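Local structure of iron Super-Oxide Dismutase (Plasmodium knowlesi, 2AWP) at residues P6-A11 / E22-H27; V54-M57 / A63-N66; Q70-S75 / G151-T156; G91-K96 / E190-A195; S112-G117 / L134-T139. The protein probably catalyses the iron-dependent dismutation of superoxide radicals to hydrogen peroxide and molecular oxygen. All coordinates share one frame; numbering follows the deposited sequence.

Overall arrangement
From the N terminus, contact 1 closes the first short loop by folding the opening chain against helix 21-43. Contact 2 follows in series, pairing helix 53-59 with the start of helix 62-79. Contact 3 uses a later part of that same helix and closes a long loop, joining the N-terminal alpha hairpin to strand 151-158. Contact 4 brings helix 92-101 to helix 185-196 near the C terminus, and its segments alternate with those of contact 3. Contact 5, helix 104-117 on strand 134-140, is nested inside both. Contacts 3 and 5 reach the same three-stranded sheet, and His27 NE2 of contact 1 lies 3.4 Å from His74 NE2 of contact 3.

Contact 1: residues P6-A11 / E22-H27; sequences PKLKYA and ETLNFH
One methyl of Leu24, CD2, makes every close contact (within 4.5 Å) between 22-27 and 6-11. Its nearest partner is Tyr10, whose ring carbon CE1 lies 4.0 Å from Leu24 CD2. The methyl meets the edge of the ring, near its plane, and the two side chains cross at about a right angle. Tyr10 gets there by its first torsion: with chi1 at 41°, CG sits between the backbone N and the carbonyl carbon, and the ring swings in although CB does not aim at the helix. The phenol leads off from Leu24, and its OH is hydrogen-bonded to the backbone O of Trp78. Leu8 does point at the helix and extends its branch until CD1 is 4.3 Å from Leu24 CD2. The carbonyl oxygen of Ala11 completes the group, 4.1 Å from the same methyl. Leu24 itself departs from a staggered chi1, standing at -97°, perhaps a compromise imposed by packing among these neighbours and against Trp78 and Ile19. Leucine suits the place because its branched end lets one methyl touch a side chain, a ring edge and a carbonyl oxygen at once. Three residues on along helix 21-43, inside a wider pi-type turn, stands His27, a probable iron ligand; its N is hydrogen-bonded to Thr23 O at 2.7 Å. At the start of the segment, Glu22 forms a salt bridge with Arg169 of the second subunit. With no hydrogen bond crossing between them, the two segments meet by dispersion and shape; just beyond, Pro6 O and Tyr28 OH add a polar tie to the helix.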
# COMPACT_ATOMS: atom_id res chain seq x y z
N PRO A 6 -11.57 -1.43 19.72
CA PRO A 6 -12.98 -1.10 19.87
C PRO A 6 -13.84 -1.95 18.98
O PRO A 6 -13.46 -2.25 17.85
CB PRO A 6 -13.06 0.37 19.46
CG PRO A 6 -11.69 0.89 19.68
CD PRO A 6 -10.81 -0.27 19.23
N LYS A 7 -15.00 -2.33 19.50
CA LYS A 7 -15.98 -3.08 18.73
C LYS A 7 -16.50 -2.29 17.53
O LYS A 7 -16.64 -1.06 17.58
CB LYS A 7 -17.17 -3.48 19.63
CG LYS A 7 -16.85 -4.55 20.67
CD LYS A 7 -16.61 -5.88 19.98
CE LYS A 7 -16.51 -7.03 20.96
NZ LYS A 7 -16.89 -8.33 20.32
N LEU A 8 -16.79 -3.02 16.46
CA LEU A 8 -17.67 -2.54 15.39
C LEU A 8 -19.07 -2.28 15.95
O LEU A 8 -19.56 -3.01 16.81
CB LEU A 8 -17.78 -3.57 14.27
CG LEU A 8 -16.55 -4.02 13.45
CD1 LEU A 8 -16.97 -5.04 12.45
CD2 LEU A 8 -15.84 -2.87 12.72
N LYS A 9 -19.74 -1.26 15.40
CA LYS A 9 -21.06 -0.89 15.86
C LYS A 9 -22.18 -1.63 15.14
O LYS A 9 -23.36 -1.26 15.23
CB LYS A 9 -21.21 0.64 15.73
CG LYS A 9 -20.25 1.37 16.71
CD LYS A 9 -20.27 2.87 16.51
CE LYS A 9 -19.66 3.54 17.74
NZ LYS A 9 -18.21 3.26 17.82
N TYR A 10 -21.79 -2.66 14.39
CA TYR A 10 -22.66 -3.41 13.51
C TYR A 10 -22.03 -4.77 13.23
O TYR A 10 -20.83 -5.02 13.52
CB TYR A 10 -22.91 -2.66 12.17
CG TYR A 10 -21.67 -1.99 11.57
CD1 TYR A 10 -20.66 -2.76 10.96
CD2 TYR A 10 -21.50 -0.61 11.65
CE1 TYR A 10 -19.51 -2.15 10.43
CE2 TYR A 10 -20.36 0.00 11.13
CZ TYR A 10 -19.37 -0.78 10.51
OH TYR A 10 -18.25 -0.19 9.98
N ALA A 11 -22.83 -5.65 12.66
CA ALA A 11 -22.41 -7.00 12.33
C ALA A 11 -21.40 -7.01 11.17
O ALA A 11 -21.32 -6.07 10.35
CB ALA A 11 -23.64 -7.87 11.99
N GLU A 22 -16.48 -11.24 4.28
CA GLU A 22 -15.09 -11.69 4.20
C GLU A 22 -14.09 -10.54 4.38
O GLU A 22 -13.13 -10.66 5.15
CB GLU A 22 -14.80 -12.41 2.89
CG GLU A 22 -13.36 -12.95 2.83
CD GLU A 22 -13.01 -13.72 1.55
OE1 GLU A 22 -13.91 -13.94 0.69
OE2 GLU A 22 -11.81 -14.08 1.42
N THR A 23 -14.32 -9.44 3.66
CA THR A 23 -13.48 -8.22 3.82
C THR A 23 -13.47 -7.73 5.27
O THR A 23 -12.40 -7.58 5.84
CB THR A 23 -13.83 -7.09 2.81
OG1 THR A 23 -13.45 -7.51 1.49
CG2 THR A 23 -13.05 -5.79 3.12
N LEU A 24 -14.65 -7.52 5.86
CA LEU A 24 -14.71 -7.12 7.27
C LEU A 24 -13.97 -8.12 8.14
O LEU A 24 -13.24 -7.72 9.02
CB LEU A 24 -16.16 -6.89 7.76
CG LEU A 24 -16.55 -5.40 7.71
CD1 LEU A 24 -16.43 -4.88 6.27
CD2 LEU A 24 -17.94 -5.17 8.25
N ASN A 25 -14.13 -9.42 7.87
CA ASN A 25 -13.39 -10.44 8.63
C ASN A 25 -11.86 -10.22 8.61
O ASN A 25 -11.23 -10.06 9.66
CB ASN A 25 -13.77 -11.88 8.22
CG ASN A 25 -13.38 -12.93 9.28
OD1 ASN A 25 -13.21 -12.59 10.47
ND2 ASN A 25 -13.25 -14.19 8.86
N PHE A 26 -11.27 -10.15 7.43
CA PHE A 26 -9.82 -9.89 7.33
C PHE A 26 -9.41 -8.49 7.83
O PHE A 26 -8.46 -8.33 8.60
CB PHE A 26 -9.30 -10.17 5.90
CG PHE A 26 -9.23 -11.63 5.55
CD1 PHE A 26 -8.14 -12.40 5.91
CD2 PHE A 26 -10.30 -12.26 4.89
CE1 PHE A 26 -8.08 -13.78 5.61
CE2 PHE A 26 -10.26 -13.65 4.58
CZ PHE A 26 -9.14 -14.41 4.93
N HIS A 27 -10.16 -7.48 7.41
CA HIS A 27 -9.80 -6.10 7.64
C HIS A 27 -9.89 -5.77 9.13
O HIS A 27 -8.93 -5.25 9.71
CB HIS A 27 -10.73 -5.21 6.82
CG HIS A 27 -10.18 -3.84 6.52
ND1 HIS A 27 -10.80 -2.98 5.64
CD2 HIS A 27 -9.08 -3.19 6.96
CE1 HIS A 27 -10.13 -1.85 5.58
NE2 HIS A 27 -9.10 -1.95 6.38

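Contact 2: residues V54-M57 / A63-N66; sequences VEIM and AIFN
Two apolar pairs carry most of the contact between 54-57 and 63-66. In the first, Ile56 and Ile64 meet through their CG2 methyls, with Ile56 CG2 only 3.4 Å from Ile64 CG2, closer than ordinary van der Waals contact, which suggests tight packing. Both residues use the same conformation: chi1 of -67° in Ile56 and -70° in Ile64 puts CG1 beside the backbone N and CG2 anti to it, and the two side chains cross at about a right angle. The short beta-branch, rather than the longer CG1 arm, thus does the touching, and here the helices are close, with Met57 CA 5.4 Å from Phe65 CA. In the second pair the methylene CG of Met57 rests 4.1 Å from Phe65 CE1; the chain runs straight away from Phe65 to SD, toward Trp72 and Ala69, and bends only at the terminal methyl (chi3 86°). The setting is the N-terminal alpha-hairpin domain of the iron/manganese superoxide dismutases, where short helix 53-59 and the start of helix 62-79 are joined by a brief turn; Ile56 and Ile64 also pack on helix 21-43, against Ile43 and Leu39 respectively. The second kind of interaction is polar to aromatic. Met57 O faces the ring edge of Phe65 in its plane, 3.2 Å from Phe65 CD1 and 3.3 Å from Phe65 CE1, sitting opposite the bond between them. Ring-edge hydrogens carry a slight positive charge, so a carbonyl oxygen is a fitting neighbour there. Lys147 NZ gives the same oxygen a full hydrogen bond.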
# COMPACT_ATOMS: atom_id res chain seq x y z
N VAL A 54 -4.69 8.14 21.39
CA VAL A 54 -4.58 9.45 20.78
C VAL A 54 -3.27 10.17 21.13
O VAL A 54 -2.60 10.73 20.26
CB VAL A 54 -5.82 10.32 21.10
CG1 VAL A 54 -5.53 11.79 20.92
CG2 VAL A 54 -6.95 9.87 20.23
N GLU A 55 -2.89 10.12 22.40
CA GLU A 55 -1.63 10.69 22.84
C GLU A 55 -0.43 10.00 22.19
O GLU A 55 0.48 10.67 21.71
CB GLU A 55 -1.52 10.64 24.36
CG GLU A 55 -2.55 11.53 25.01
CD GLU A 55 -2.66 11.32 26.50
OE1 GLU A 55 -2.31 10.22 26.97
OE2 GLU A 55 -3.10 12.25 27.20
N ILE A 56 -0.47 8.68 22.11
CA ILE A 56 0.60 7.92 21.45
C ILE A 56 0.74 8.37 19.99
O ILE A 56 1.84 8.72 19.56
CB ILE A 56 0.40 6.38 21.54
CG1 ILE A 56 0.55 5.92 23.00
CG2 ILE A 56 1.49 5.65 20.72
CD1 ILE A 56 -0.10 4.58 23.30
N MET A 57 -0.38 8.38 19.27
CA MET A 57 -0.43 8.82 17.87
C MET A 57 0.19 10.22 17.67
O MET A 57 1.03 10.44 16.76
CB MET A 57 -1.89 8.79 17.42
CG MET A 57 -2.16 9.17 16.01
SD MET A 57 -3.91 8.91 15.74
CE MET A 57 -4.67 10.47 16.29
N ALA A 63 7.58 2.72 14.05
CA ALA A 63 6.62 1.64 14.17
C ALA A 63 5.48 1.90 15.15
O ALA A 63 4.34 1.46 14.91
CB ALA A 63 7.32 0.30 14.49
N ILE A 64 5.79 2.57 16.26
CA ILE A 64 4.77 2.90 17.29
C ILE A 64 3.71 3.80 16.67
O ILE A 64 2.53 3.52 16.77
CB ILE A 64 5.38 3.55 18.59
CG1 ILE A 64 6.17 2.51 19.39
CG2 ILE A 64 4.26 4.11 19.51
CD1 ILE A 64 7.12 3.20 20.46
N PHE A 65 4.15 4.83 15.96
CA PHE A 65 3.21 5.70 15.28
C PHE A 65 2.39 4.94 14.25
O PHE A 65 1.15 5.04 14.23
CB PHE A 65 3.89 6.90 14.60
CG PHE A 65 2.94 7.72 13.77
CD1 PHE A 65 2.11 8.67 14.38
CD2 PHE A 65 2.83 7.50 12.39
CE1 PHE A 65 1.20 9.39 13.62
CE2 PHE A 65 1.93 8.23 11.62
CZ PHE A 65 1.12 9.17 12.22
N ASN A 66 3.08 4.16 13.41
CA ASN A 66 2.40 3.44 12.34
C ASN A 66 1.26 2.59 12.91
O ASN A 66 0.13 2.66 12.42
CB ASN A 66 3.39 2.58 11.56
CG ASN A 66 4.30 3.41 10.65
OD1 ASN A 66 4.04 4.58 10.34
ND2 ASN A 66 5.38 2.80 10.23

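Contact 3: residues Q70-S75 / G151-T156; sequences QIWNHS and GIPILT
Pro153 and Thr156, on strand 151-158 of the C-terminal sheet, are the residues of 151-156 that touch 70-75 on helix 62-79 of the alpha hairpin, joining the two domains of the iron/manganese superoxide dismutase fold near the centre of the chain. Pro153 comes first. Its ring lies at the edge of the Trp72 indole, in plane, with Pro153 CB 3.9 Å and Pro153 CG 4.0 Å from Trp72 CH2, and the side chains cross at about a right angle. A compact, rigid proline suits the end of such a broad, flat group. Next, Ile154 and Leu155 both face Leu126 in a classic beta bulge. Thr156 then turns back to the helix. Its OG1 lies anti to the backbone N (chi1 -165°) and is hydrogen-bonded to Gly124 O, leaving methyl CG2 to touch Asn73 O at 3.9 Å. The neighbouring amide of Asn73 donates through ND2 to Gln70 OE1, 3.2 Å away and in the carbonyl plane, and its OD1 pairs with Asn144. His74, a probable iron ligand, is steadied by Gln70 O, which accepts from His74 N and, on the opposite face of its plane, from His74 ND1 at 2.6 Å.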
# COMPACT_ATOMS: atom_id res chain seq x y z
N GLN A 70 -2.73 3.65 12.72
CA GLN A 70 -3.62 2.70 12.06
C GLN A 70 -4.78 2.23 12.93
O GLN A 70 -5.90 2.06 12.43
CB GLN A 70 -2.86 1.52 11.47
CG GLN A 70 -2.02 1.87 10.23
CD GLN A 70 -2.83 2.24 9.03
OE1 GLN A 70 -3.29 3.37 8.92
NE2 GLN A 70 -2.97 1.29 8.09
N ILE A 71 -4.53 1.96 14.21
CA ILE A 71 -5.66 1.57 15.08
C ILE A 71 -6.71 2.69 15.05
O ILE A 71 -7.90 2.41 14.90
CB ILE A 71 -5.26 1.36 16.53
CG1 ILE A 71 -4.28 0.17 16.67
CG2 ILE A 71 -6.53 1.09 17.41
CD1 ILE A 71 -3.38 0.32 17.89
N TRP A 72 -6.28 3.93 15.23
CA TRP A 72 -7.19 5.07 15.33
C TRP A 72 -7.92 5.29 13.99
O TRP A 72 -9.17 5.46 13.93
CB TRP A 72 -6.43 6.33 15.77
CG TRP A 72 -7.36 7.51 16.11
CD1 TRP A 72 -7.79 7.88 17.35
CD2 TRP A 72 -7.98 8.40 15.17
NE1 TRP A 72 -8.66 8.96 17.25
CE2 TRP A 72 -8.78 9.30 15.92
CE3 TRP A 72 -7.93 8.54 13.77
CZ2 TRP A 72 -9.53 10.33 15.31
CZ3 TRP A 72 -8.68 9.57 13.16
CH2 TRP A 72 -9.48 10.44 13.94
N ASN A 73 -7.14 5.26 12.91
CA ASN A 73 -7.70 5.48 11.55
C ASN A 73 -8.76 4.42 11.24
O ASN A 73 -9.76 4.70 10.59
CB ASN A 73 -6.60 5.33 10.50
CG ASN A 73 -5.55 6.41 10.56
OD1 ASN A 73 -5.76 7.48 11.13
ND2 ASN A 73 -4.40 6.15 9.94
N HIS A 74 -8.50 3.17 11.64
CA HIS A 74 -9.46 2.11 11.31
C HIS A 74 -10.74 2.23 12.11
O HIS A 74 -11.82 2.02 11.59
CB HIS A 74 -8.83 0.72 11.50
CG HIS A 74 -7.94 0.34 10.38
ND1 HIS A 74 -6.62 0.76 10.30
CD2 HIS A 74 -8.19 -0.35 9.24
CE1 HIS A 74 -6.10 0.32 9.17
NE2 HIS A 74 -7.03 -0.36 8.52
N SER A 75 -10.61 2.56 13.38
CA SER A 75 -11.80 2.78 14.18
C SER A 75 -12.68 3.91 13.63
O SER A 75 -13.90 3.78 13.57
CB SER A 75 -11.43 3.00 15.63
OG SER A 75 -11.05 1.76 16.19
N GLY A 151 -6.43 19.72 10.33
CA GLY A 151 -7.83 19.97 10.68
C GLY A 151 -8.38 18.81 11.48
O GLY A 151 -7.64 17.92 11.87
N ILE A 152 -9.69 18.82 11.71
CA ILE A 152 -10.36 17.83 12.53
C ILE A 152 -11.10 16.86 11.65
O ILE A 152 -12.03 17.24 10.96
CB ILE A 152 -11.33 18.51 13.54
CG1 ILE A 152 -10.53 19.33 14.57
CG2 ILE A 152 -12.23 17.47 14.20
CD1 ILE A 152 -11.36 20.45 15.22
N PRO A 153 -10.69 15.58 11.67
CA PRO A 153 -11.34 14.51 10.92
C PRO A 153 -12.88 14.44 11.12
O PRO A 153 -13.37 14.46 12.24
CB PRO A 153 -10.65 13.26 11.46
CG PRO A 153 -9.19 13.76 11.74
CD PRO A 153 -9.52 15.08 12.44
N ILE A 154 -13.61 14.35 10.02
CA ILE A 154 -15.07 14.26 10.07
C ILE A 154 -15.54 12.85 9.60
O ILE A 154 -16.42 12.23 10.20
CB ILE A 154 -15.74 15.38 9.17
CG1 ILE A 154 -15.33 16.81 9.61
CG2 ILE A 154 -17.23 15.21 9.12
CD1 ILE A 154 -15.76 17.23 11.04
N LEU A 155 -14.93 12.39 8.49
CA LEU A 155 -15.13 11.06 7.92
C LEU A 155 -13.81 10.61 7.26
O LEU A 155 -13.02 11.45 6.82
CB LEU A 155 -16.20 11.07 6.82
CG LEU A 155 -17.67 11.33 7.13
CD1 LEU A 155 -18.46 11.62 5.85
CD2 LEU A 155 -18.28 10.15 7.91
N THR A 156 -13.59 9.30 7.19
CA THR A 156 -12.47 8.77 6.39
C THR A 156 -12.88 7.56 5.56
O THR A 156 -13.90 6.89 5.87
CB THR A 156 -11.24 8.41 7.26
OG1 THR A 156 -10.08 8.24 6.43
CG2 THR A 156 -11.48 7.13 8.06

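Contact 4: residues G91-K96 / E190-A195; sequences GEIKEK and ENLKKA
Lys96 NZ, which donates a hydrogen bond to Asn132 O and has a long, weak ion pair with Asp100, ends a side chain whose base packs on Leu192. Its CB lies 4.1 Å from Leu192 CD2; beyond, the chain bends at chi2 (75°), and this carries the ammonium away from the apolar contact. Leu192 CD2 is the centre of the contact. CG stands anti to its backbone N, chi1 -174°, which thrusts CD2 at the first turn of helix 92-101. There the methyl meets backbone as well as side chains: Glu92 C and Ile93 N are each 3.8 Å from Leu192 CD2. Glu92 adds its CB, 3.9 Å from that methyl, while its carboxylate leads away. Ile93 CD1 lies 4.3 Å from Leu192 CD2, and Ile93 N is hydrogen-bonded to Asn189 OD1 of helix 185-196. The short segments of the two helices cross at 72°, their axes 10.2 Å apart at the closest. Beside Leu192, Asn191 ND2 bonds to Ile154 O, tying the helix to strand 151-158. Of their side chains, Glu92 and Lys96 bring only the CB carbons to Leu192. Between the two segments the contact is therefore apolar; the Asn189 bond adds a polar tie between the helices, and the charged ends lie away from the leucine methyl.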
# COMPACT_ATOMS: atom_id res chain seq x y z
N GLY A 91 -29.00 16.64 8.51
CA GLY A 91 -28.54 17.31 9.71
C GLY A 91 -27.47 18.34 9.37
O GLY A 91 -27.36 18.79 8.25
N GLU A 92 -26.67 18.70 10.35
CA GLU A 92 -25.72 19.82 10.24
C GLU A 92 -24.73 19.71 9.07
O GLU A 92 -24.47 20.70 8.38
CB GLU A 92 -24.99 20.00 11.57
CG GLU A 92 -25.28 21.36 12.21
CD GLU A 92 -26.69 21.49 12.79
OE1 GLU A 92 -27.01 20.74 13.74
OE2 GLU A 92 -27.46 22.35 12.32
N ILE A 93 -24.23 18.50 8.84
CA ILE A 93 -23.29 18.22 7.76
C ILE A 93 -23.82 18.48 6.33
O ILE A 93 -23.08 18.87 5.44
CB ILE A 93 -22.69 16.76 7.88
CG1 ILE A 93 -21.53 16.55 6.90
CG2 ILE A 93 -23.77 15.69 7.62
CD1 ILE A 93 -20.30 17.36 7.27
N LYS A 94 -25.11 18.27 6.11
CA LYS A 94 -25.71 18.60 4.82
C LYS A 94 -25.52 20.09 4.47
O LYS A 94 -25.14 20.45 3.35
CB LYS A 94 -27.19 18.30 4.90
CG LYS A 94 -27.99 18.66 3.68
CD LYS A 94 -29.46 18.40 3.98
CE LYS A 94 -30.23 18.10 2.73
NZ LYS A 94 -29.70 16.91 1.96
N GLU A 95 -25.84 20.96 5.42
CA GLU A 95 -25.77 22.40 5.20
C GLU A 95 -24.32 22.87 5.08
O GLU A 95 -24.01 23.69 4.24
CB GLU A 95 -26.54 23.15 6.29
CG GLU A 95 -28.04 22.80 6.36
CD GLU A 95 -28.63 22.93 7.77
OE1 GLU A 95 -28.52 24.03 8.37
OE2 GLU A 95 -29.18 21.93 8.31
N LYS A 96 -23.42 22.31 5.89
CA LYS A 96 -21.99 22.61 5.84
C LYS A 96 -21.36 22.22 4.50
O LYS A 96 -20.52 22.96 3.95
CB LYS A 96 -21.24 21.92 7.00
CG LYS A 96 -19.79 22.40 7.21
CD LYS A 96 -19.71 23.75 7.87
CE LYS A 96 -18.27 24.21 7.96
NZ LYS A 96 -18.16 25.65 8.25
N GLU A 190 -21.73 14.10 14.46
CA GLU A 190 -21.13 14.05 15.77
C GLU A 190 -19.74 14.71 15.77
O GLU A 190 -19.40 15.48 16.68
CB GLU A 190 -21.06 12.62 16.23
CG GLU A 190 -20.27 12.43 17.49
CD GLU A 190 -20.18 10.97 17.90
OE1 GLU A 190 -20.77 10.10 17.22
OE2 GLU A 190 -19.49 10.70 18.90
N ASN A 191 -18.96 14.41 14.73
CA ASN A 191 -17.62 14.95 14.61
C ASN A 191 -17.65 16.46 14.35
O ASN A 191 -16.85 17.22 14.91
CB ASN A 191 -16.85 14.20 13.51
CG ASN A 191 -16.56 12.75 13.90
OD1 ASN A 191 -16.30 12.46 15.07
ND2 ASN A 191 -16.64 11.84 12.93
N LEU A 192 -18.56 16.88 13.49
CA LEU A 192 -18.71 18.31 13.16
C LEU A 192 -19.03 19.14 14.40
O LEU A 192 -18.38 20.15 14.64
CB LEU A 192 -19.80 18.51 12.11
CG LEU A 192 -20.01 19.92 11.52
CD1 LEU A 192 -18.73 20.51 10.84
CD2 LEU A 192 -21.22 19.95 10.56
N LYS A 193 -20.03 18.70 15.18
CA LYS A 193 -20.41 19.38 16.40
C LYS A 193 -19.23 19.54 17.37
O LYS A 193 -19.05 20.62 17.95
CB LYS A 193 -21.60 18.68 17.09
CG LYS A 193 -21.94 19.25 18.48
CD LYS A 193 -23.11 18.53 19.14
CE LYS A 193 -23.40 19.11 20.54
NZ LYS A 193 -24.64 18.52 21.15
N LYS A 194 -18.46 18.47 17.55
CA LYS A 194 -17.28 18.53 18.43
C LYS A 194 -16.29 19.50 17.83
O LYS A 194 -15.72 20.33 18.54
CB LYS A 194 -16.57 17.18 18.56
CG LYS A 194 -17.30 16.11 19.26
CD LYS A 194 -16.38 14.89 19.35
CE LYS A 194 -17.15 13.65 19.73
NZ LYS A 194 -16.43 12.47 19.22
N ALA A 195 -16.07 19.37 16.52
CA ALA A 195 -15.06 20.17 15.80
C ALA A 195 -15.31 21.67 15.87
O ALA A 195 -14.38 22.45 16.04
CB ALA A 195 -14.98 19.74 14.34

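Contact 5: residues S112-G117 / L134-T139; sequences SNVLCG and LVILQT
Val114 turns CG1 anti to its own backbone N (chi1 166°), which leaves CG2 beside that N and spreads the two methyls over different residues of 134-139. CG1 serves Gln138, lying 3.8 Å from Gln138 CB, and also touches the amide carbon. CG2 goes to Ile136, whose own CG2 stands 3.8 Å from Val114 CG2; these side chains slide past each other in opposite directions. Gln138 has CG lodged between its backbone N and carbonyl carbon, with chi1 at 59°, and, extended beyond CG, crosses Val114 obliquely. Its amide thereby arrives near the end of the helix. A water bridges the two segments there, donating one hydrogen to Val114 O at 2.6 Å and the other to Gln138 OE1 at 2.9 Å. The same OE1 is hydrogen-bonded to His118 ND1. Glutamine fits this surface position because its methylenes can cover a valine while its amide reaches the water and His118; the beta-branched valine and isoleucine give broad faces with little freedom to move. The short segments run alongside each other, their axes almost parallel, 5° apart, at a closest distance of 9.0 Å. Strand 134-140 is at one border of the antiparallel sheet within the chain; strand 122-129 pairs with its inner side, helix 92-101 packs on Leu134, and helix 172-179 meets Leu115 and Ser112.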
# COMPACT_ATOMS: atom_id res chain seq x y z
N SER A 112 -14.39 11.33 -4.46
CA SER A 112 -14.18 10.12 -5.25
C SER A 112 -12.90 10.22 -6.09
O SER A 112 -12.15 9.25 -6.21
CB SER A 112 -15.39 9.84 -6.14
OG SER A 112 -16.57 9.71 -5.36
N ASN A 113 -12.66 11.41 -6.66
CA ASN A 113 -11.46 11.69 -7.44
C ASN A 113 -10.18 11.55 -6.61
O ASN A 113 -9.21 10.90 -7.02
CB ASN A 113 -11.52 13.09 -8.06
CG ASN A 113 -12.46 13.14 -9.27
OD1 ASN A 113 -12.86 12.10 -9.81
ND2 ASN A 113 -12.84 14.36 -9.69
N VAL A 114 -10.20 12.15 -5.44
CA VAL A 114 -9.07 12.04 -4.53
C VAL A 114 -8.80 10.59 -4.12
O VAL A 114 -7.65 10.13 -4.19
CB VAL A 114 -9.24 12.94 -3.28
CG1 VAL A 114 -8.22 12.53 -2.16
CG2 VAL A 114 -9.05 14.40 -3.70
N LEU A 115 -9.85 9.90 -3.66
CA LEU A 115 -9.77 8.48 -3.28
C LEU A 115 -9.26 7.59 -4.41
O LEU A 115 -8.39 6.72 -4.19
CB LEU A 115 -11.16 7.97 -2.80
CG LEU A 115 -11.60 8.55 -1.45
CD1 LEU A 115 -13.07 8.27 -1.22
CD2 LEU A 115 -10.75 8.02 -0.25
N CYS A 116 -9.78 7.79 -5.62
CA CYS A 116 -9.33 7.03 -6.77
C CYS A 116 -7.90 7.34 -7.18
O CYS A 116 -7.21 6.46 -7.72
CB CYS A 116 -10.25 7.24 -7.97
SG CYS A 116 -11.82 6.42 -7.82
N GLY A 117 -7.46 8.57 -6.94
CA GLY A 117 -6.17 9.02 -7.43
C GLY A 117 -5.01 8.72 -6.49
O GLY A 117 -3.87 8.84 -6.88
N LEU A 134 -14.89 22.94 5.65
CA LEU A 134 -14.73 21.54 5.20
C LEU A 134 -13.86 21.46 3.96
O LEU A 134 -14.08 22.15 2.97
CB LEU A 134 -16.08 20.86 4.88
CG LEU A 134 -17.04 20.57 6.04
CD1 LEU A 134 -18.31 19.86 5.51
CD2 LEU A 134 -16.38 19.77 7.14
N VAL A 135 -12.86 20.59 4.01
CA VAL A 135 -12.07 20.32 2.84
C VAL A 135 -11.81 18.80 2.73
O VAL A 135 -12.03 18.04 3.69
CB VAL A 135 -10.74 21.12 2.86
CG1 VAL A 135 -11.01 22.68 2.90
CG2 VAL A 135 -9.83 20.67 4.01
N ILE A 136 -11.31 18.39 1.58
CA ILE A 136 -10.89 17.02 1.35
C ILE A 136 -9.37 16.96 1.40
O ILE A 136 -8.70 17.78 0.78
CB ILE A 136 -11.36 16.49 -0.04
CG1 ILE A 136 -12.87 16.39 -0.12
CG2 ILE A 136 -10.73 15.14 -0.35
CD1 ILE A 136 -13.39 16.40 -1.58
N LEU A 137 -8.85 16.00 2.15
CA LEU A 137 -7.41 15.79 2.27
C LEU A 137 -7.12 14.32 2.03
O LEU A 137 -8.00 13.48 2.19
CB LEU A 137 -6.91 16.16 3.69
CG LEU A 137 -7.00 17.63 4.17
CD1 LEU A 137 -6.43 17.73 5.59
CD2 LEU A 137 -6.28 18.60 3.21
N GLN A 138 -5.89 14.00 1.67
CA GLN A 138 -5.47 12.62 1.59
C GLN A 138 -4.21 12.47 2.41
O GLN A 138 -3.43 13.41 2.52
CB GLN A 138 -5.23 12.21 0.14
CG GLN A 138 -4.18 13.01 -0.59
CD GLN A 138 -4.20 12.71 -2.05
OE1 GLN A 138 -4.08 11.56 -2.46
NE2 GLN A 138 -4.37 13.75 -2.86
N THR A 139 -4.03 11.29 3.00
CA THR A 139 -2.77 11.01 3.70
C THR A 139 -2.22 9.69 3.28
O THR A 139 -2.95 8.84 2.74
CB THR A 139 -2.95 10.99 5.25
OG1 THR A 139 -3.93 10.00 5.59
CG2 THR A 139 -3.41 12.34 5.74
O HOH W 1 -5.57 11.43 -4.93